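PDB 5NF4: minor fimbrium tip subunit Mfa3 from Porphyromonas gingivalis ATCC 33277, which is a tip subunit of the minor fimbriae, surface filaments that mediate biofilm formation and adhesion to host cells and to other oral bacteria. Local coordinates for residues A[117-122]-A[136-141]; A[41-46]-A[111-116]; A[241-244]-A[249-252]. One frame throughout, in Å; residues are numbered along the deposited sequence.

Contact 1: residues A[117-122]-A[136-141]; sequences ANIPNM and NHFMQV. With FMT (formic acid), chain C.
Met122 and Phe138 meet in a Met-aromatic contact, which joins the loop leaving strand 109-117 to the far part of helix 132-140. The thioether sulfur SD of Met122 lies 3.5 Å from Phe138 CZ, at the outer end of the ring. It approaches obliquely: the line from the ring centroid to SD is 56° off the ring normal. The terminal methyl CE follows along the same part of the ring, 3.8 Å from Phe138 CE1. Phe138 reaches across because its CG is anti to the backbone N (chi1 -176°), while Met122 bends at chi2 and brings its sulfur to the ring.

Apolar packing adds a lighter touch from the loop. Ile119 CG2 comes near the plane of the ring at its edge, 4.4 Å from Phe138 CZ. Ile119 and Met122 are the ends of a type II beta turn, closed by Met122 N donating to Ile119 O at 3.1 Å, so one turn supplies both partners. Beyond the two segments Phe138 also makes a cation-pi contact with Arg143, and Met122 packs on Leu75 of strand 71-78.

A polar contact lies one residue earlier on the helix, with a formic acid molecule probably from the crystallisation liquor: His137 ND1 donates to FMT O2 in the imidazole plane, at 3.0 Å and nearly straight (167°).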
loop_
_atom_site.group_PDB
_atom_site.type_symbol
_atom_site.label_atom_id
_atom_site.label_comp_id
_atom_site.label_asym_id
_atom_site.label_seq_id
_atom_site.Cartn_x
_atom_site.Cartn_y
_atom_site.Cartn_z
ATOM N N ALA A 117 -6.417 -9.248 3.585
ATOM C CA ALA A 117 -7.678 -8.846 3.010
ATOM C C ALA A 117 -7.597 -8.769 1.497
ATOM O O ALA A 117 -6.532 -8.466 0.960
ATOM C CB ALA A 117 -8.118 -7.500 3.553
ATOM N N ASN A 118 -8.719 -9.102 0.863
ATOM C CA ASN A 118 -8.881 -8.954 -0.583
ATOM C C ASN A 118 -7.878 -9.754 -1.418
ATOM O O ASN A 118 -7.529 -9.367 -2.526
ATOM C CB ASN A 118 -8.785 -7.478 -0.929
ATOM C CG ASN A 118 -9.928 -6.679 -0.344
ATOM O OD1 ASN A 118 -10.981 -7.242 -0.032
ATOM N ND2 ASN A 118 -9.751 -5.355 -0.238
ATOM N N ILE A 119 -7.447 -10.879 -0.895
ATOM C CA ILE A 119 -6.601 -11.801 -1.642
ATOM C C ILE A 119 -7.478 -12.871 -2.308
ATOM O O ILE A 119 -8.276 -13.541 -1.653
ATOM C CB ILE A 119 -5.546 -12.428 -0.699
ATOM C CG1 ILE A 119 -4.569 -11.348 -0.212
ATOM C CG2 ILE A 119 -4.801 -13.576 -1.371
ATOM C CD1 ILE A 119 -3.824 -10.608 -1.325
ATOM N N PRO A 120 -7.369 -13.020 -3.642
ATOM C CA PRO A 120 -8.184 -14.034 -4.320
ATOM C C PRO A 120 -8.029 -15.435 -3.739
ATOM O O PRO A 120 -6.890 -15.932 -3.597
ATOM C CB PRO A 120 -7.658 -14.001 -5.760
ATOM C CG PRO A 120 -7.091 -12.656 -5.912
ATOM C CD PRO A 120 -6.522 -12.280 -4.588
ATOM N N ASN A 121 -9.175 -16.048 -3.449
ATOM C CA ASN A 121 -9.266 -17.390 -2.872
ATOM C C ASN A 121 -8.388 -17.611 -1.649
ATOM O O ASN A 121 -7.871 -18.695 -1.427
ATOM C CB ASN A 121 -8.950 -18.426 -3.942
ATOM C CG ASN A 121 -10.120 -18.661 -4.858
ATOM O OD1 ASN A 121 -11.215 -18.892 -4.397
ATOM N ND2 ASN A 121 -9.907 -18.554 -6.162
ATOM N N MET A 122 -8.273 -16.574 -0.827
ATOM C CA MET A 122 -7.574 -16.677 0.430
ATOM C C MET A 122 -8.146 -17.793 1.306
ATOM O O MET A 122 -7.395 -18.424 2.059
ATOM C CB MET A 122 -7.620 -15.339 1.173
ATOM C CG MET A 122 -6.786 -15.317 2.413
ATOM S SD MET A 122 -5.053 -15.543 2.077
ATOM C CE MET A 122 -4.530 -16.249 3.637
ATOM N N ASN A 136 4.462 -17.069 7.396
ATOM C CA ASN A 136 5.454 -16.076 7.010
ATOM C C ASN A 136 5.911 -16.198 5.543
ATOM O O ASN A 136 6.085 -15.179 4.880
ATOM C CB ASN A 136 6.641 -16.126 7.936
ATOM C CG ASN A 136 6.333 -15.437 9.274
ATOM O OD1 ASN A 136 5.836 -14.309 9.295
ATOM N ND2 ASN A 136 6.585 -16.117 10.370
ATOM N N HIS A 137 6.091 -17.419 5.047
ATOM C CA HIS A 137 6.400 -17.588 3.618
ATOM C C HIS A 137 5.293 -16.982 2.768
ATOM O O HIS A 137 5.577 -16.286 1.766
ATOM C CB HIS A 137 6.612 -19.077 3.266
ATOM C CG HIS A 137 7.937 -19.639 3.712
ATOM N ND1 HIS A 137 9.145 -18.999 3.517
ATOM C CD2 HIS A 137 8.237 -20.814 4.318
ATOM C CE1 HIS A 137 10.125 -19.748 4.006
ATOM N NE2 HIS A 137 9.601 -20.855 4.497
ATOM N N PHE A 138 4.035 -17.228 3.134
ATOM C CA PHE A 138 2.903 -16.715 2.384
ATOM C C PHE A 138 2.913 -15.191 2.374
ATOM O O PHE A 138 2.701 -14.564 1.323
ATOM C CB PHE A 138 1.579 -17.240 2.979
ATOM C CG PHE A 138 0.344 -16.849 2.203
ATOM C CD1 PHE A 138 -0.275 -15.613 2.424
ATOM C CD2 PHE A 138 -0.177 -17.695 1.231
ATOM C CE1 PHE A 138 -1.428 -15.264 1.710
ATOM C CE2 PHE A 138 -1.300 -17.345 0.498
ATOM C CZ PHE A 138 -1.931 -16.132 0.726
ATOM N N MET A 139 3.149 -14.587 3.537
ATOM C CA MET A 139 3.222 -13.126 3.609
ATOM C C MET A 139 4.332 -12.514 2.726
ATOM O O MET A 139 4.215 -11.372 2.287
ATOM C CB MET A 139 3.463 -12.640 5.024
ATOM C CG MET A 139 2.364 -12.998 6.000
ATOM S SD MET A 139 0.705 -12.319 5.709
ATOM C CE MET A 139 0.977 -10.689 6.351
ATOM N N GLN A 140 5.399 -13.269 2.495
ATOM C CA GLN A 140 6.591 -12.776 1.813
ATOM C C GLN A 140 6.513 -12.990 0.308
ATOM O O GLN A 140 7.359 -12.498 -0.402
ATOM C CB GLN A 140 7.836 -13.468 2.395
ATOM C CG GLN A 140 8.123 -13.013 3.840
ATOM C CD GLN A 140 8.960 -14.009 4.662
ATOM O OE1 GLN A 140 9.558 -14.937 4.120
ATOM N NE2 GLN A 140 8.980 -13.817 5.986
ATOM N N VAL A 141 5.506 -13.709 -0.174
ATOM C CA VAL A 141 5.397 -13.959 -1.629
ATOM C C VAL A 141 5.298 -12.655 -2.421
ATOM O O VAL A 141 4.568 -11.742 -2.027
ATOM C CB VAL A 141 4.168 -14.866 -1.932
ATOM C CG1 VAL A 141 3.867 -14.965 -3.451
ATOM C CG2 VAL A 141 4.395 -16.270 -1.375
HETATM C C FMT C . 10.541 -15.832 1.251
HETATM O O1 FMT C . 11.069 -16.287 0.245
HETATM O O2 FMT C . 9.825 -16.542 1.953
#

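Contact 2: residues A[41-46]-A[111-116]; sequences VYLLVN and RDFFFV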
loop_
_atom_site.group_PDB
_atom_site.type_symbol
_atom_site.label_atom_id
_atom_site.label_comp_id
_atom_site.label_asym_id
_atom_site.label_seq_id
_atom_site.Cartn_x
_atom_site.Cartn_y
_atom_site.Cartn_z
ATOM N N VAL A 41 -10.365 -18.411 25.867
ATOM C CA VAL A 41 -10.490 -16.995 25.638
ATOM C C VAL A 41 -11.496 -16.770 24.502
ATOM O O VAL A 41 -11.413 -17.432 23.466
ATOM C CB VAL A 41 -9.142 -16.366 25.221
ATOM C CG1 VAL A 41 -9.227 -14.829 25.245
ATOM C CG2 VAL A 41 -8.016 -16.874 26.108
ATOM N N TYR A 42 -12.422 -15.845 24.708
ATOM C CA TYR A 42 -13.265 -15.332 23.624
ATOM C C TYR A 42 -12.837 -13.906 23.369
ATOM O O TYR A 42 -12.895 -13.062 24.264
ATOM C CB TYR A 42 -14.734 -15.402 23.974
ATOM C CG TYR A 42 -15.207 -16.808 24.201
ATOM C CD1 TYR A 42 -14.981 -17.446 25.410
ATOM C CD2 TYR A 42 -15.856 -17.508 23.199
ATOM C CE1 TYR A 42 -15.405 -18.746 25.608
ATOM C CE2 TYR A 42 -16.272 -18.800 23.385
ATOM C CZ TYR A 42 -16.049 -19.414 24.587
ATOM O OH TYR A 42 -16.482 -20.702 24.750
ATOM N N LEU A 43 -12.419 -13.661 22.132
ATOM C CA LEU A 43 -11.894 -12.382 21.679
ATOM C C LEU A 43 -12.839 -11.750 20.695
ATOM O O LEU A 43 -13.273 -12.418 19.770
ATOM C CB LEU A 43 -10.546 -12.545 20.968
ATOM C CG LEU A 43 -9.253 -12.700 21.725
ATOM C CD1 LEU A 43 -8.111 -12.601 20.719
ATOM C CD2 LEU A 43 -9.164 -11.646 22.781
ATOM N N LEU A 44 -13.106 -10.464 20.883
ATOM C CA LEU A 44 -13.827 -9.653 19.914
ATOM C C LEU A 44 -12.830 -8.913 19.040
ATOM O O LEU A 44 -12.081 -8.068 19.526
ATOM C CB LEU A 44 -14.749 -8.667 20.616
ATOM C CG LEU A 44 -15.665 -7.889 19.669
ATOM C CD1 LEU A 44 -16.637 -8.815 18.978
ATOM C CD2 LEU A 44 -16.412 -6.813 20.425
ATOM N N VAL A 45 -12.830 -9.248 17.754
ATOM C CA VAL A 45 -11.873 -8.689 16.798
ATOM C C VAL A 45 -12.635 -7.625 16.025
ATOM O O VAL A 45 -13.728 -7.894 15.506
ATOM C CB VAL A 45 -11.296 -9.782 15.868
ATOM C CG1 VAL A 45 -10.449 -9.170 14.730
ATOM C CG2 VAL A 45 -10.442 -10.746 16.658
ATOM N N ASN A 46 -12.112 -6.400 16.029
ATOM C CA ASN A 46 -12.633 -5.328 15.175
ATOM C C ASN A 46 -11.548 -4.856 14.234
ATOM O O ASN A 46 -10.496 -4.393 14.693
ATOM C CB ASN A 46 -13.148 -4.153 15.991
ATOM C CG ASN A 46 -14.129 -3.298 15.204
ATOM O OD1 ASN A 46 -13.926 -3.019 14.024
ATOM N ND2 ASN A 46 -15.216 -2.918 15.844
ATOM N N ARG A 111 0.642 -15.027 21.148
ATOM C CA ARG A 111 0.113 -15.295 19.807
ATOM C C ARG A 111 0.551 -14.271 18.789
ATOM O O ARG A 111 0.654 -13.072 19.067
ATOM C CB ARG A 111 -1.430 -15.359 19.844
ATOM C CG ARG A 111 -2.011 -16.712 20.290
ATOM C CD ARG A 111 -2.036 -16.919 21.821
ATOM N NE ARG A 111 -2.548 -18.246 22.094
ATOM C CZ ARG A 111 -1.811 -19.349 22.095
ATOM N NH1 ARG A 111 -0.496 -19.306 21.894
ATOM N NH2 ARG A 111 -2.390 -20.503 22.331
ATOM N N ASP A 112 0.833 -14.783 17.596
ATOM C CA ASP A 112 1.084 -13.961 16.419
ATOM C C ASP A 112 -0.179 -13.944 15.538
ATOM O O ASP A 112 -0.663 -14.998 15.153
ATOM C CB ASP A 112 2.252 -14.529 15.627
ATOM C CG ASP A 112 3.608 -14.342 16.296
ATOM O OD1 ASP A 112 3.744 -13.918 17.464
ATOM O OD2 ASP A 112 4.593 -14.591 15.578
ATOM N N PHE A 113 -0.707 -12.755 15.238
ATOM C CA PHE A 113 -1.959 -12.595 14.493
ATOM C C PHE A 113 -1.603 -12.099 13.088
ATOM O O PHE A 113 -0.859 -11.147 12.961
ATOM C CB PHE A 113 -2.867 -11.571 15.127
ATOM C CG PHE A 113 -3.508 -12.020 16.425
ATOM C CD1 PHE A 113 -2.764 -12.138 17.596
ATOM C CD2 PHE A 113 -4.864 -12.275 16.459
ATOM C CE1 PHE A 113 -3.388 -12.525 18.772
ATOM C CE2 PHE A 113 -5.476 -12.665 17.613
ATOM C CZ PHE A 113 -4.744 -12.787 18.772
ATOM N N PHE A 114 -2.185 -12.725 12.079
ATOM C CA PHE A 114 -1.979 -12.316 10.687
ATOM C C PHE A 114 -3.333 -12.011 10.086
ATOM O O PHE A 114 -4.239 -12.824 10.162
ATOM C CB PHE A 114 -1.283 -13.399 9.851
ATOM C CG PHE A 114 0.104 -13.718 10.299
ATOM C CD1 PHE A 114 0.305 -14.519 11.427
ATOM C CD2 PHE A 114 1.211 -13.248 9.605
ATOM C CE1 PHE A 114 1.585 -14.838 11.843
ATOM C CE2 PHE A 114 2.499 -13.570 10.015
ATOM C CZ PHE A 114 2.681 -14.366 11.173
ATOM N N PHE A 115 -3.431 -10.853 9.426
ATOM C CA PHE A 115 -4.652 -10.426 8.783
ATOM C C PHE A 115 -4.335 -10.148 7.309
ATOM O O PHE A 115 -3.404 -9.406 7.006
ATOM C CB PHE A 115 -5.233 -9.167 9.422
ATOM C CG PHE A 115 -5.740 -9.383 10.828
ATOM C CD1 PHE A 115 -4.889 -9.250 11.911
ATOM C CD2 PHE A 115 -7.051 -9.742 11.041
ATOM C CE1 PHE A 115 -5.348 -9.444 13.196
ATOM C CE2 PHE A 115 -7.539 -9.942 12.334
ATOM C CZ PHE A 115 -6.690 -9.795 13.411
ATOM N N VAL A 116 -5.122 -10.760 6.432
ATOM C CA VAL A 116 -4.942 -10.641 4.972
ATOM C C VAL A 116 -6.307 -10.347 4.347
ATOM O O VAL A 116 -7.232 -11.120 4.512
ATOM C CB VAL A 116 -4.334 -11.937 4.375
ATOM C CG1 VAL A 116 -4.196 -11.821 2.885
ATOM C CG2 VAL A 116 -2.936 -12.179 4.973
#
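Leu43 and Val45 of one strand point at Phe113 and Phe115 of another across a hydrophobic interior, and the backbones stay well apart: the CA atoms of Val45 and Phe113 are 10.9 Å from each other. Each pair meets head-on from the two strands, and the rotation of each side chain sets which atoms touch. Both phenylalanines place CG beside the backbone N (chi1 -72° in Phe113, similar in Phe115) and present the far end of the ring to the other strand. Leu43 also has CG beside the backbone N, but its chain runs on extended (chi2 -171°) and carries CD1 in near the ring plane of Phe113, at the edge, 3.9 Å from CZ and 4.1 Å from CE2. Val45 holds CG1 anti to the backbone N (chi1 172°), and this methyl meets the Phe115 ring obliquely, 3.8 Å from CE2 and 4.0 Å from CZ.

Phe113 stacks on Phe182, and Met74 of strand 71-78 touches both Val45 and Phe115. Strand 41-49 takes its backbone partners from strands 99-106 and 180-205, whereas strand 109-117 is flanked by 71-78 and 161-170. Segment 41-46 belongs to the propeptide, so its loss on processing would probably remove Leu43 and Val45 from one side of these rings. Contact through side chains alone, with strands this far apart, is the face-to-face packing of a beta sandwich.

Contact 3: residues A[241-244]-A[249-252]; sequences RRVG and WLGY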
loop_
_atom_site.group_PDB
_atom_site.type_symbol
_atom_site.label_atom_id
_atom_site.label_comp_id
_atom_site.label_asym_id
_atom_site.label_seq_id
_atom_site.Cartn_x
_atom_site.Cartn_y
_atom_site.Cartn_z
ATOM N N ARG A 241 -5.724 8.223 -14.328
ATOM C CA ARG A 241 -7.134 8.403 -14.595
ATOM C C ARG A 241 -7.615 9.715 -14.013
ATOM O O ARG A 241 -7.412 10.009 -12.831
ATOM C CB ARG A 241 -7.940 7.225 -14.041
ATOM C CG ARG A 241 -7.764 5.962 -14.880
ATOM C CD ARG A 241 -8.842 4.930 -14.604
ATOM N NE ARG A 241 -8.619 3.693 -15.356
ATOM C CZ ARG A 241 -9.333 2.578 -15.206
ATOM N NH1 ARG A 241 -10.332 2.531 -14.331
ATOM N NH2 ARG A 241 -9.047 1.504 -15.932
ATOM N N ARG A 242 -8.242 10.497 -14.866
ATOM C CA ARG A 242 -8.803 11.770 -14.470
ATOM C C ARG A 242 -10.034 11.541 -13.627
ATOM O O ARG A 242 -10.906 10.769 -13.997
ATOM C CB ARG A 242 -9.153 12.604 -15.685
ATOM C CG ARG A 242 -9.601 14.022 -15.365
ATOM C CD ARG A 242 -10.024 14.794 -16.615
ATOM N NE ARG A 242 -9.991 16.219 -16.328
ATOM C CZ ARG A 242 -9.671 17.164 -17.198
ATOM N NH1 ARG A 242 -9.388 16.862 -18.468
ATOM N NH2 ARG A 242 -9.643 18.422 -16.786
ATOM N N VAL A 243 -10.093 12.208 -12.485
ATOM C CA VAL A 243 -11.286 12.183 -11.653
ATOM C C VAL A 243 -12.338 13.075 -12.293
ATOM O O VAL A 243 -12.339 14.302 -12.123
ATOM C CB VAL A 243 -10.962 12.619 -10.210
ATOM C CG1 VAL A 243 -12.240 12.696 -9.371
ATOM C CG2 VAL A 243 -9.951 11.655 -9.604
ATOM N N GLY A 244 -13.212 12.437 -13.070
ATOM C CA GLY A 244 -14.303 13.120 -13.743
ATOM C C GLY A 244 -13.815 14.244 -14.636
ATOM O O GLY A 244 -12.984 14.033 -15.517
ATOM N N TRP A 249 -5.756 13.904 -11.258
ATOM C CA TRP A 249 -5.448 12.588 -11.842
ATOM C C TRP A 249 -4.925 11.602 -10.790
ATOM O O TRP A 249 -4.074 11.942 -9.962
ATOM C CB TRP A 249 -4.405 12.720 -12.969
ATOM C CG TRP A 249 -5.007 13.142 -14.311
ATOM C CD1 TRP A 249 -5.279 12.319 -15.380
ATOM C CD2 TRP A 249 -5.407 14.464 -14.719
ATOM N NE1 TRP A 249 -5.822 13.041 -16.414
ATOM C CE2 TRP A 249 -5.918 14.360 -16.038
ATOM C CE3 TRP A 249 -5.391 15.719 -14.099
ATOM C CZ2 TRP A 249 -6.384 15.457 -16.748
ATOM C CZ3 TRP A 249 -5.873 16.817 -14.804
ATOM C CH2 TRP A 249 -6.366 16.678 -16.119
ATOM N N LEU A 250 -5.377 10.353 -10.861
ATOM C CA LEU A 250 -4.986 9.358 -9.852
ATOM C C LEU A 250 -4.394 8.105 -10.455
ATOM O O LEU A 250 -4.788 7.678 -11.545
ATOM C CB LEU A 250 -6.194 8.943 -8.993
ATOM C CG LEU A 250 -6.867 10.009 -8.144
ATOM C CD1 LEU A 250 -8.069 9.374 -7.433
ATOM C CD2 LEU A 250 -5.889 10.622 -7.129
ATOM N N GLY A 251 -3.474 7.519 -9.704
ATOM C CA GLY A 251 -3.040 6.156 -9.924
ATOM C C GLY A 251 -2.565 5.514 -8.625
ATOM O O GLY A 251 -2.503 6.150 -7.554
ATOM N N TYR A 252 -2.214 4.243 -8.717
ATOM C CA TYR A 252 -1.715 3.505 -7.560
ATOM C C TYR A 252 -0.564 2.618 -7.970
ATOM O O TYR A 252 -0.460 2.214 -9.118
ATOM C CB TYR A 252 -2.830 2.649 -6.922
ATOM C CG TYR A 252 -4.099 3.411 -6.655
ATOM C CD1 TYR A 252 -5.057 3.580 -7.646
ATOM C CD2 TYR A 252 -4.338 3.992 -5.418
ATOM C CE1 TYR A 252 -6.210 4.269 -7.399
ATOM C CE2 TYR A 252 -5.498 4.675 -5.177
ATOM C CZ TYR A 252 -6.423 4.823 -6.174
ATOM O OH TYR A 252 -7.584 5.526 -5.964
#
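Arg242 lies along the indole of Trp249 in an antiparallel beta hairpin, and this is where the packing is closest. Arg242 CB sits over the face of the five-membered ring, 3.8 Å from its centroid, in a CH-pi contact. Extended from CG to NE, the arginine then follows the indole outward until Trp249 CH2 lies under the centre of the guanidinium, 3.5 Å from Arg242 CZ. The two planes are 39° apart, so the guanidinium is inclined to the indole. Arg242 NE donates to Thr246 O in the connecting turn, a bond that ties the polar end of the side chain to the hairpin loop. Arg242 and Trp249 are a non-hydrogen-bonded pair. Next to them Arg241 and Leu250 form a hydrogen-bonded pair: Arg241 N donates to Leu250 O at 3.0 Å, and Leu250 N returns a bond to Arg241 O at 2.9 Å.

The side that carries Leu250 and Arg241 is less closely fitted. Val243 CG2 rests on the end of Leu250, 3.7 Å from CD1 and close to CG as well. Arg241 runs out as an exposed, poorly ordered chain whose atoms beyond CB make no contact with residues 249-252.

Both strands of this surface hairpin have further partners: 238-242 pairs with 210-216, and 248-254 with 180-205, where Trp249 and Gly251 bond to Val201 and Leu199.

From the N terminus, strand 41-49 comes first, and contact 2 closes a long excursion of 64 residues when strand 109-117 packs against it. The chain runs straight on from residue 116 into contact 1, which closes a much shorter, partly helical loop. The two contacts touch: Met122 and Met139 pack on Val116, and Met139 also on Phe114, so strand 109-117 faces strand 41-49 on one side and helix 132-140 on the other. Contact 3 follows much later as a tight hairpin, its centre about 36 Å from that of contact 2 and across the chain's centre. All three are in series; none nests or crosses.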